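Local coordinates for phosphatidylserine synthase (Haemophilus influenzae, PDB 3HSI), which belongs to the phospholipase D superfamily and carries two copies of its HKD-type signature in one chain, as in the two-lobed members of that family, at residues Leu141-Phe146 / Ala391-Leu396; Tyr172-Lys177 / Ile375-Asn380; Val275-Tyr280 / Tyr363-Val368. One frame throughout, in Å; residues are numbered along the deposited sequence.

Contact 1: Leu141-Phe146 / Ala391-Leu396; sequences LHVKGF and AENGLL
The first His-x-Lys element of the phospholipase D signature, with His-142 and Lys-144 as its motif residues, runs here beside the start of strand 391-398, which belongs to the other half of the chain. Leu-141 and Ala-391 form a parallel bridge, and the chain is held by a bent hydrogen bond from His-142 N to Ala-391 O (2.8 Å). Beyond this point a side chain takes over the pairing. Asn-393 has CG in the crowded position between its backbone N and carbonyl carbon (chi1 73°), which turns its amide across to the backbone of Lys-144. Lys-144 N gives a nearly straight bond to OD1 (2.9 Å, 174°), coming from above the carbonyl plane, and ND2 donates almost in its own amide plane to a lone pair of Lys-144 O (3.0 Å). Tyr-154 OH also bonds OD1, and Tyr-232 OH bonds ND2, so both ends of this buried amide are gripped twice and its rotation is fixed. Val-143 crosses the amide at about a right angle, its CG1 3.6 Å from Asn-393 ND2. His-142 and Glu-392 lie side by side and point the same way, ring and carboxylate only 16° apart in plane; Glu-392 OE1 approaches His-142 CB at 3.3 Å. His-142 NE2 and Glu-392 OE2 stay 4.8 Å apart, near enough that the carboxylate could raise the proton affinity of the ring. A water donates to His-142 O and to Glu-392 OE1 and accepts from Asn-393 N, joining the two segments where direct bonding is poor. Helix 181-195 packs on Val-143 through Leu-195 and on Asn-393 through Met-187, Leu-259 of helix 258-268 meets Glu-392, and strand 245-252 pairs antiparallel with strand 391-398.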
loop_
_atom_site.group_PDB
_atom_site.type_symbol
_atom_site.label_atom_id
_atom_site.label_comp_id
_atom_site.label_asym_id
_atom_site.label_seq_id
_atom_site.Cartn_x
_atom_site.Cartn_y
_atom_site.Cartn_z
ATOM N N LEU C 141 -0.887 -9.513 -11.240
ATOM C CA LEU C 141 -1.061 -9.398 -12.646
ATOM C C LEU C 141 -2.541 -9.505 -12.999
ATOM O O LEU C 141 -3.143 -10.577 -12.926
ATOM C CB LEU C 141 -0.232 -10.478 -13.348
ATOM C CG LEU C 141 -0.344 -10.521 -14.890
ATOM C CD1 LEU C 141 0.318 -9.281 -15.512
ATOM C CD2 LEU C 141 0.298 -11.810 -15.423
ATOM N N HIS C 142 -3.146 -8.383 -13.362
ATOM C CA HIS C 142 -4.539 -8.390 -13.803
ATOM C C HIS C 142 -4.666 -8.001 -15.281
ATOM O O HIS C 142 -5.767 -7.717 -15.742
ATOM C CB HIS C 142 -5.368 -7.417 -12.979
ATOM C CG HIS C 142 -5.932 -7.989 -11.714
ATOM N ND1 HIS C 142 -6.589 -9.197 -11.667
ATOM C CD2 HIS C 142 -6.039 -7.456 -10.468
ATOM C CE1 HIS C 142 -7.026 -9.419 -10.437
ATOM N NE2 HIS C 142 -6.710 -8.373 -9.691
ATOM N N VAL C 143 -3.554 -7.948 -16.004
ATOM C CA VAL C 143 -3.570 -7.773 -17.447
ATOM C C VAL C 143 -4.287 -8.990 -18.076
ATOM O O VAL C 143 -4.011 -10.136 -17.682
ATOM C CB VAL C 143 -2.113 -7.674 -17.986
ATOM C CG1 VAL C 143 -2.042 -7.855 -19.536
ATOM C CG2 VAL C 143 -1.475 -6.364 -17.530
ATOM N N LYS C 144 -5.189 -8.733 -19.030
ATOM C CA LYS C 144 -5.954 -9.788 -19.709
ATOM C C LYS C 144 -5.636 -9.880 -21.177
ATOM O O LYS C 144 -5.046 -8.966 -21.758
ATOM C CB LYS C 144 -7.466 -9.552 -19.571
ATOM C CG LYS C 144 -7.938 -9.209 -18.182
ATOM C CD LYS C 144 -7.741 -10.378 -17.200
ATOM C CE LYS C 144 -7.989 -9.930 -15.746
ATOM N NZ LYS C 144 -7.814 -11.089 -14.811
ATOM N N GLY C 145 -6.029 -10.989 -21.802
ATOM C CA GLY C 145 -5.859 -11.119 -23.240
ATOM C C GLY C 145 -5.219 -12.447 -23.558
ATOM O O GLY C 145 -4.275 -12.857 -22.886
ATOM N N PHE C 146 -5.772 -13.124 -24.565
ATOM C CA PHE C 146 -5.202 -14.299 -25.157
ATOM C C PHE C 146 -5.039 -13.957 -26.628
ATOM O O PHE C 146 -5.953 -13.449 -27.260
ATOM C CB PHE C 146 -6.164 -15.492 -25.090
ATOM C CG PHE C 146 -6.637 -15.849 -23.717
ATOM C CD1 PHE C 146 -6.000 -15.377 -22.576
ATOM C CD2 PHE C 146 -7.718 -16.702 -23.570
ATOM C CE1 PHE C 146 -6.445 -15.728 -21.303
ATOM C CE2 PHE C 146 -8.165 -17.077 -22.310
ATOM C CZ PHE C 146 -7.515 -16.587 -21.161
ATOM N N ALA C 391 -1.713 -4.489 -11.772
ATOM C CA ALA C 391 -1.413 -4.144 -13.148
ATOM C C ALA C 391 -2.619 -4.506 -13.996
ATOM O O ALA C 391 -3.112 -5.633 -13.949
ATOM C CB ALA C 391 -0.128 -4.816 -13.629
ATOM N N GLU C 392 -3.123 -3.521 -14.737
ATOM C CA GLU C 392 -4.388 -3.649 -15.452
ATOM C C GLU C 392 -4.257 -3.290 -16.918
ATOM O O GLU C 392 -3.333 -2.551 -17.316
ATOM C CB GLU C 392 -5.451 -2.720 -14.833
ATOM C CG GLU C 392 -5.577 -2.795 -13.303
ATOM C CD GLU C 392 -6.535 -3.892 -12.858
ATOM O OE1 GLU C 392 -7.062 -4.631 -13.725
ATOM O OE2 GLU C 392 -6.784 -4.007 -11.643
ATOM N N ASN C 393 -5.200 -3.784 -17.726
ATOM C CA ASN C 393 -5.299 -3.268 -19.082
ATOM C C ASN C 393 -6.750 -3.108 -19.568
ATOM O O ASN C 393 -7.693 -3.408 -18.838
ATOM C CB ASN C 393 -4.416 -4.046 -20.053
ATOM C CG ASN C 393 -4.961 -5.435 -20.377
ATOM O OD1 ASN C 393 -5.822 -5.967 -19.671
ATOM N ND2 ASN C 393 -4.432 -6.037 -21.447
ATOM N N GLY C 394 -6.915 -2.603 -20.783
ATOM C CA GLY C 394 -8.226 -2.408 -21.346
ATOM C C GLY C 394 -8.215 -2.251 -22.854
ATOM O O GLY C 394 -7.215 -1.808 -23.450
ATOM N N LEU C 395 -9.324 -2.644 -23.473
ATOM C CA LEU C 395 -9.575 -2.274 -24.853
ATOM C C LEU C 395 -10.720 -1.265 -24.819
ATOM O O LEU C 395 -11.859 -1.595 -24.449
ATOM C CB LEU C 395 -9.912 -3.505 -25.706
ATOM C CG LEU C 395 -8.904 -4.661 -25.660
ATOM C CD1 LEU C 395 -9.383 -5.907 -26.469
ATOM C CD2 LEU C 395 -7.506 -4.195 -26.145
ATOM N N LEU C 396 -10.401 -0.028 -25.161
ATOM C CA LEU C 396 -11.435 0.976 -25.323
ATOM C C LEU C 396 -11.953 0.953 -26.741
ATOM O O LEU C 396 -11.246 1.315 -27.682
ATOM C CB LEU C 396 -10.967 2.393 -24.940
ATOM C CG LEU C 396 -12.062 3.476 -25.055
ATOM C CD1 LEU C 396 -13.242 3.224 -24.073
ATOM C CD2 LEU C 396 -11.508 4.899 -24.849
HETATM O O HOH W 1 -7.110 -5.820 -16.366
#

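Contact 2: Tyr172-Lys177 / Ile375-Asn380; sequences YDRYQK and ILLTGN
The guanidinium of Arg-174 meets strand 374-378 with its edge: Leu-376 O and Ile-375 CG2 both lie near its plane, while Leu-377 CD2 comes in obliquely, 3.6 Å from Arg-174 NH2. On the far side of the 172-177 backbone the Tyr-175 ring has Asp-173 C over the rim of one face, and it stacks with Phe-38. Arg-174 NH1 is too far from Leu-376 O to bond it directly; a water accepts from NH1 (3.0 Å) and donates to Leu-376 O (2.7 Å), so the guanidinium reaches the Leu-376 carbonyl through this water. Gln-176 and Leu-377 reach toward each other tip to tip. The Gln-176 chain bends at chi2 (83°), which lays its amide against both methyls of Leu-377, with Gln-176 CD 3.7 Å from Leu-377 CD2. The charge of Arg-174 is met by a salt bridge from NH2 to Glu-411, whose other oxygen takes a weak bond from Gln-176 NE2. The contact joins two sheets through side chains, strand 171-179 in one and strand 374-378 in the other, with Glu-411 of helix 405-415 beside it and Phe-31 of strand 29-31 touching Arg-174 and Gln-176.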
loop_
_atom_site.group_PDB
_atom_site.type_symbol
_atom_site.label_atom_id
_atom_site.label_comp_id
_atom_site.label_asym_id
_atom_site.label_seq_id
_atom_site.Cartn_x
_atom_site.Cartn_y
_atom_site.Cartn_z
ATOM N N TYR C 172 -19.450 -16.152 -13.873
ATOM C CA TYR C 172 -19.866 -15.372 -15.053
ATOM C C TYR C 172 -18.878 -14.260 -15.344
ATOM O O TYR C 172 -18.487 -13.500 -14.442
ATOM C CB TYR C 172 -21.264 -14.797 -14.817
ATOM C CG TYR C 172 -22.074 -14.348 -16.032
ATOM C CD1 TYR C 172 -21.935 -14.964 -17.285
ATOM C CD2 TYR C 172 -23.033 -13.328 -15.898
ATOM C CE1 TYR C 172 -22.713 -14.562 -18.387
ATOM C CE2 TYR C 172 -23.815 -12.917 -16.974
ATOM C CZ TYR C 172 -23.654 -13.543 -18.217
ATOM O OH TYR C 172 -24.437 -13.141 -19.264
ATOM N N ASP C 173 -18.422 -14.193 -16.590
ATOM C CA ASP C 173 -17.591 -13.081 -17.008
ATOM C C ASP C 173 -18.087 -12.601 -18.384
ATOM O O ASP C 173 -19.153 -13.063 -18.888
ATOM C CB ASP C 173 -16.092 -13.512 -17.026
ATOM C CG ASP C 173 -15.131 -12.376 -16.636
ATOM O OD1 ASP C 173 -15.061 -11.392 -17.382
ATOM O OD2 ASP C 173 -14.438 -12.456 -15.597
ATOM N N ARG C 174 -17.333 -11.677 -18.989
ATOM C CA ARG C 174 -17.596 -11.254 -20.358
ATOM C C ARG C 174 -16.477 -11.699 -21.260
ATOM O O ARG C 174 -15.361 -11.846 -20.810
ATOM C CB ARG C 174 -17.706 -9.744 -20.439
ATOM C CG ARG C 174 -18.988 -9.214 -19.903
ATOM C CD ARG C 174 -18.929 -7.711 -19.879
ATOM N NE ARG C 174 -19.047 -7.126 -21.210
ATOM C CZ ARG C 174 -18.540 -5.943 -21.553
ATOM N NH1 ARG C 174 -17.854 -5.222 -20.677
ATOM N NH2 ARG C 174 -18.748 -5.462 -22.767
ATOM N N TYR C 175 -16.778 -11.938 -22.541
ATOM C CA TYR C 175 -15.785 -12.519 -23.443
ATOM C C TYR C 175 -15.924 -11.878 -24.801
ATOM O O TYR C 175 -17.011 -11.895 -25.388
ATOM C CB TYR C 175 -15.986 -14.057 -23.573
ATOM C CG TYR C 175 -16.515 -14.685 -22.299
ATOM C CD1 TYR C 175 -15.651 -15.152 -21.313
ATOM C CD2 TYR C 175 -17.882 -14.748 -22.054
ATOM C CE1 TYR C 175 -16.136 -15.721 -20.146
ATOM C CE2 TYR C 175 -18.382 -15.296 -20.874
ATOM C CZ TYR C 175 -17.513 -15.767 -19.925
ATOM O OH TYR C 175 -18.035 -16.280 -18.759
ATOM N N GLN C 176 -14.830 -11.310 -25.303
ATOM C CA GLN C 176 -14.849 -10.717 -26.627
ATOM C C GLN C 176 -13.768 -11.305 -27.508
ATOM O O GLN C 176 -12.594 -11.364 -27.132
ATOM C CB GLN C 176 -14.708 -9.208 -26.570
ATOM C CG GLN C 176 -15.880 -8.546 -25.935
ATOM C CD GLN C 176 -15.773 -8.557 -24.432
ATOM O OE1 GLN C 176 -14.669 -8.606 -23.884
ATOM N NE2 GLN C 176 -16.912 -8.522 -23.750
ATOM N N LYS C 177 -14.188 -11.730 -28.686
ATOM C CA LYS C 177 -13.275 -12.237 -29.688
ATOM C C LYS C 177 -13.082 -11.183 -30.791
ATOM O O LYS C 177 -14.052 -10.724 -31.406
ATOM C CB LYS C 177 -13.802 -13.564 -30.274
ATOM C CG LYS C 177 -12.685 -14.431 -30.809
ATOM C CD LYS C 177 -13.023 -15.076 -32.105
ATOM C CE LYS C 177 -14.211 -15.942 -32.020
ATOM N NZ LYS C 177 -14.214 -16.815 -33.224
ATOM N N ILE C 375 -17.279 1.749 -25.146
ATOM C CA ILE C 375 -17.443 0.425 -24.539
ATOM C C ILE C 375 -16.031 0.013 -24.110
ATOM O O ILE C 375 -15.175 -0.285 -24.941
ATOM C CB ILE C 375 -17.994 -0.641 -25.587
ATOM C CG1 ILE C 375 -19.337 -0.203 -26.164
ATOM C CG2 ILE C 375 -18.198 -2.018 -24.961
ATOM C CD1 ILE C 375 -19.266 0.267 -27.605
ATOM N N LEU C 376 -15.797 -0.006 -22.806
ATOM C CA LEU C 376 -14.523 -0.411 -22.259
ATOM C C LEU C 376 -14.546 -1.866 -21.824
ATOM O O LEU C 376 -15.324 -2.255 -20.921
ATOM C CB LEU C 376 -14.178 0.448 -21.044
ATOM C CG LEU C 376 -12.857 0.106 -20.359
ATOM C CD1 LEU C 376 -11.705 0.277 -21.346
ATOM C CD2 LEU C 376 -12.621 0.971 -19.085
ATOM N N LEU C 377 -13.683 -2.648 -22.453
ATOM C CA LEU C 377 -13.463 -4.019 -22.054
ATOM C C LEU C 377 -12.244 -3.993 -21.168
ATOM O O LEU C 377 -11.165 -3.539 -21.582
ATOM C CB LEU C 377 -13.191 -4.913 -23.267
ATOM C CG LEU C 377 -14.055 -4.663 -24.503
ATOM C CD1 LEU C 377 -13.559 -5.506 -25.713
ATOM C CD2 LEU C 377 -15.531 -4.890 -24.240
ATOM N N THR C 378 -12.391 -4.477 -19.947
ATOM C CA THR C 378 -11.317 -4.357 -19.031
ATOM C C THR C 378 -11.349 -5.478 -18.030
ATOM O O THR C 378 -12.418 -6.035 -17.741
ATOM C CB THR C 378 -11.331 -2.971 -18.357
ATOM O OG1 THR C 378 -10.111 -2.776 -17.659
ATOM C CG2 THR C 378 -12.529 -2.773 -17.394
ATOM N N GLY C 379 -10.179 -5.831 -17.518
ATOM C CA GLY C 379 -10.115 -6.710 -16.377
ATOM C C GLY C 379 -10.164 -5.917 -15.084
ATOM O O GLY C 379 -10.106 -6.500 -14.009
ATOM N N ASN C 380 -10.317 -4.599 -15.185
ATOM C CA ASN C 380 -10.295 -3.707 -14.000
ATOM C C ASN C 380 -11.581 -3.874 -13.146
ATOM O O ASN C 380 -12.693 -3.691 -13.626
ATOM C CB ASN C 380 -10.053 -2.258 -14.465
ATOM C CG ASN C 380 -9.817 -1.286 -13.319
ATOM O OD1 ASN C 380 -10.522 -1.287 -12.310
ATOM N ND2 ASN C 380 -8.830 -0.435 -13.488
HETATM O O HOH W 2 -13.602 -8.497 -17.894
HETATM O O HOH W 3 -18.009 -2.365 -21.459
#

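Contact 3: Val275-Tyr280 / Tyr363-Val368; sequences VICTPY and YHLKGV
Tyr-363 leaves its backbone with CG anti to N (chi1 179°), and its ring then runs back along residues 277-279 of the facing segment. Past CB, atom CD2 lies 3.9 Å from Pro-279 CA; CE2 comes to 3.2 Å from Thr-278 O, which sits in the ring plane at its edge; and the tip OH stops 3.5 Å from Cys-277 SG. One face of the ring is covered near its rim by Leu-365 N. The same Cys-277 carries the backbone pairing. It forms an antiparallel hydrogen-bonded pair with Gly-367, Cys-277 N to Gly-367 O at 2.9 Å and Gly-367 N to Cys-277 O at 3.1 Å, each donor lying above the carbonyl plane of its acceptor. Next to it Ile-276 and Val-368 make the non-hydrogen-bonded pair, and CA-H...O contacts from Ile-276 to Gly-367 O and from Val-368 to Val-275 O flank it. Gly-367 has no side chain, so Cys-277 CB packs straight onto its backbone. Past the Cys-277/Gly-367 pair, Pro-279 has no N-H to offer Leu-365 O; its ring lies between the second His-x-Lys pair and Tyr-280, with CG 4.0 Å from His-364 CD2, CD 4.1 Å from Lys-366 CG, and CB over the centre of the Tyr-280 ring. The polar ends of that pair turn to other partners: His-364 ND1 bonds Asp-173 OD2, an arrangement that would orient and polarise the imidazole, and Lys-366 NZ bonds Asn-381 OD1 and Gly-379 O. Strand 273-277 is flanked by strand 367-370 and, in parallel, by strand 300-306, whose Ile-304 touches Cys-277 and Tyr-363, while Leu-365 packs on Tyr-172 and Arg-174 of strand 171-179.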
loop_
_atom_site.group_PDB
_atom_site.type_symbol
_atom_site.label_atom_id
_atom_site.label_comp_id
_atom_site.label_asym_id
_atom_site.label_seq_id
_atom_site.Cartn_x
_atom_site.Cartn_y
_atom_site.Cartn_z
ATOM N N VAL C 275 -23.384 2.865 -17.882
ATOM C CA VAL C 275 -23.626 1.524 -17.364
ATOM C C VAL C 275 -22.322 0.987 -16.818
ATOM O O VAL C 275 -21.293 1.137 -17.439
ATOM C CB VAL C 275 -24.163 0.558 -18.478
ATOM C CG1 VAL C 275 -24.461 -0.834 -17.902
ATOM C CG2 VAL C 275 -25.443 1.156 -19.123
ATOM N N ILE C 276 -22.371 0.328 -15.675
ATOM C CA ILE C 276 -21.173 -0.213 -15.051
ATOM C C ILE C 276 -21.465 -1.626 -14.595
ATOM O O ILE C 276 -22.541 -1.902 -14.041
ATOM C CB ILE C 276 -20.823 0.599 -13.785
ATOM C CG1 ILE C 276 -20.544 2.066 -14.119
ATOM C CG2 ILE C 276 -19.642 -0.038 -13.036
ATOM C CD1 ILE C 276 -20.541 2.982 -12.833
ATOM N N CYS C 277 -20.538 -2.534 -14.877
ATOM C CA CYS C 277 -20.525 -3.866 -14.268
ATOM C C CYS C 277 -19.320 -3.931 -13.367
ATOM O O CYS C 277 -18.224 -3.529 -13.762
ATOM C CB CYS C 277 -20.404 -4.941 -15.335
ATOM S SG CYS C 277 -22.002 -5.398 -16.025
ATOM N N THR C 278 -19.511 -4.430 -12.158
ATOM C CA THR C 278 -18.400 -4.663 -11.262
ATOM C C THR C 278 -18.792 -5.895 -10.445
ATOM O O THR C 278 -19.994 -6.070 -10.119
ATOM C CB THR C 278 -18.126 -3.385 -10.346
ATOM O OG1 THR C 278 -17.011 -3.630 -9.491
ATOM C CG2 THR C 278 -19.289 -3.059 -9.468
ATOM N N PRO C 279 -17.804 -6.758 -10.101
ATOM C CA PRO C 279 -18.098 -7.932 -9.261
ATOM C C PRO C 279 -18.611 -7.569 -7.867
ATOM O O PRO C 279 -19.676 -8.057 -7.454
ATOM C CB PRO C 279 -16.751 -8.632 -9.150
ATOM C CG PRO C 279 -15.906 -8.013 -10.238
ATOM C CD PRO C 279 -16.370 -6.646 -10.409
ATOM N N TYR C 280 -17.874 -6.704 -7.175
ATOM C CA TYR C 280 -18.205 -6.251 -5.804
ATOM C C TYR C 280 -18.522 -4.775 -5.878
ATOM O O TYR C 280 -17.857 -4.050 -6.598
ATOM C CB TYR C 280 -17.004 -6.443 -4.830
ATOM C CG TYR C 280 -16.133 -7.636 -5.193
ATOM C CD1 TYR C 280 -16.571 -8.935 -4.942
ATOM C CD2 TYR C 280 -14.915 -7.469 -5.858
ATOM C CE1 TYR C 280 -15.814 -10.053 -5.313
ATOM C CE2 TYR C 280 -14.137 -8.579 -6.239
ATOM C CZ TYR C 280 -14.597 -9.876 -5.950
ATOM O OH TYR C 280 -13.857 -10.997 -6.308
ATOM N N TYR C 363 -20.589 -14.327 -9.730
ATOM C CA TYR C 363 -20.585 -13.214 -10.641
ATOM C C TYR C 363 -19.248 -12.508 -10.653
ATOM O O TYR C 363 -18.815 -12.017 -9.651
ATOM C CB TYR C 363 -21.693 -12.254 -10.233
ATOM C CG TYR C 363 -21.835 -10.997 -11.047
ATOM C CD1 TYR C 363 -22.665 -10.975 -12.151
ATOM C CD2 TYR C 363 -21.199 -9.797 -10.661
ATOM C CE1 TYR C 363 -22.867 -9.832 -12.870
ATOM C CE2 TYR C 363 -21.379 -8.622 -11.394
ATOM C CZ TYR C 363 -22.232 -8.651 -12.503
ATOM O OH TYR C 363 -22.454 -7.538 -13.288
ATOM N N HIS C 364 -18.627 -12.417 -11.820
ATOM C CA HIS C 364 -17.367 -11.714 -11.931
ATOM C C HIS C 364 -17.299 -10.785 -13.165
ATOM O O HIS C 364 -16.264 -10.727 -13.813
ATOM C CB HIS C 364 -16.262 -12.756 -12.026
ATOM C CG HIS C 364 -14.890 -12.213 -11.795
ATOM N ND1 HIS C 364 -13.908 -12.219 -12.778
ATOM C CD2 HIS C 364 -14.330 -11.650 -10.694
ATOM C CE1 HIS C 364 -12.802 -11.687 -12.284
ATOM N NE2 HIS C 364 -13.035 -11.326 -11.027
ATOM N N LEU C 365 -18.379 -10.080 -13.498
ATOM C CA LEU C 365 -18.363 -9.196 -14.675
ATOM C C LEU C 365 -17.837 -7.812 -14.331
ATOM O O LEU C 365 -18.131 -7.251 -13.257
ATOM C CB LEU C 365 -19.763 -9.018 -15.281
ATOM C CG LEU C 365 -20.611 -10.193 -15.712
ATOM C CD1 LEU C 365 -21.998 -9.648 -16.021
ATOM C CD2 LEU C 365 -20.076 -10.814 -16.913
ATOM N N LYS C 366 -17.059 -7.285 -15.262
ATOM C CA LYS C 366 -16.524 -5.911 -15.216
ATOM C C LYS C 366 -16.846 -5.300 -16.585
ATOM O O LYS C 366 -16.807 -5.997 -17.604
ATOM C CB LYS C 366 -14.995 -5.920 -15.055
ATOM C CG LYS C 366 -14.404 -6.860 -13.991
ATOM C CD LYS C 366 -13.928 -8.146 -14.616
ATOM C CE LYS C 366 -13.308 -9.059 -13.577
ATOM N NZ LYS C 366 -12.021 -8.556 -12.898
ATOM N N GLY C 367 -17.178 -4.016 -16.598
ATOM C CA GLY C 367 -17.420 -3.277 -17.832
ATOM C C GLY C 367 -17.880 -1.856 -17.572
ATOM O O GLY C 367 -18.364 -1.512 -16.473
ATOM N N VAL C 368 -17.664 -1.002 -18.557
ATOM C CA VAL C 368 -18.137 0.396 -18.512
ATOM C C VAL C 368 -18.661 0.688 -19.893
ATOM O O VAL C 368 -18.017 0.375 -20.875
ATOM C CB VAL C 368 -17.029 1.422 -18.154
ATOM C CG1 VAL C 368 -17.578 2.841 -18.274
ATOM C CG2 VAL C 368 -16.454 1.194 -16.713
#

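How the contacts relate
The three contacts are nested along the chain: contact 3 lies inside the loop closed by contact 2, which lies inside that of contact 1. In space contact 2 sits between the others, its centre about 9 Å from each, while the centres of contacts 1 and 3 are about 15 Å apart. One mixed sheet joins them, its neighbouring strands running 391-398, 374-378, 367-370, 273-277. Tyr-172 O probably bonds His-364 N, at the end of the pairing of strands 171-179 and 362-363 in a second sheet, from which the chain runs on into strand 367-370 of this one. The two His-x-Lys elements, in contacts 1 and 3, thus approach one interface from opposite halves, consistent with the shared active site of two-motif phospholipase D proteins.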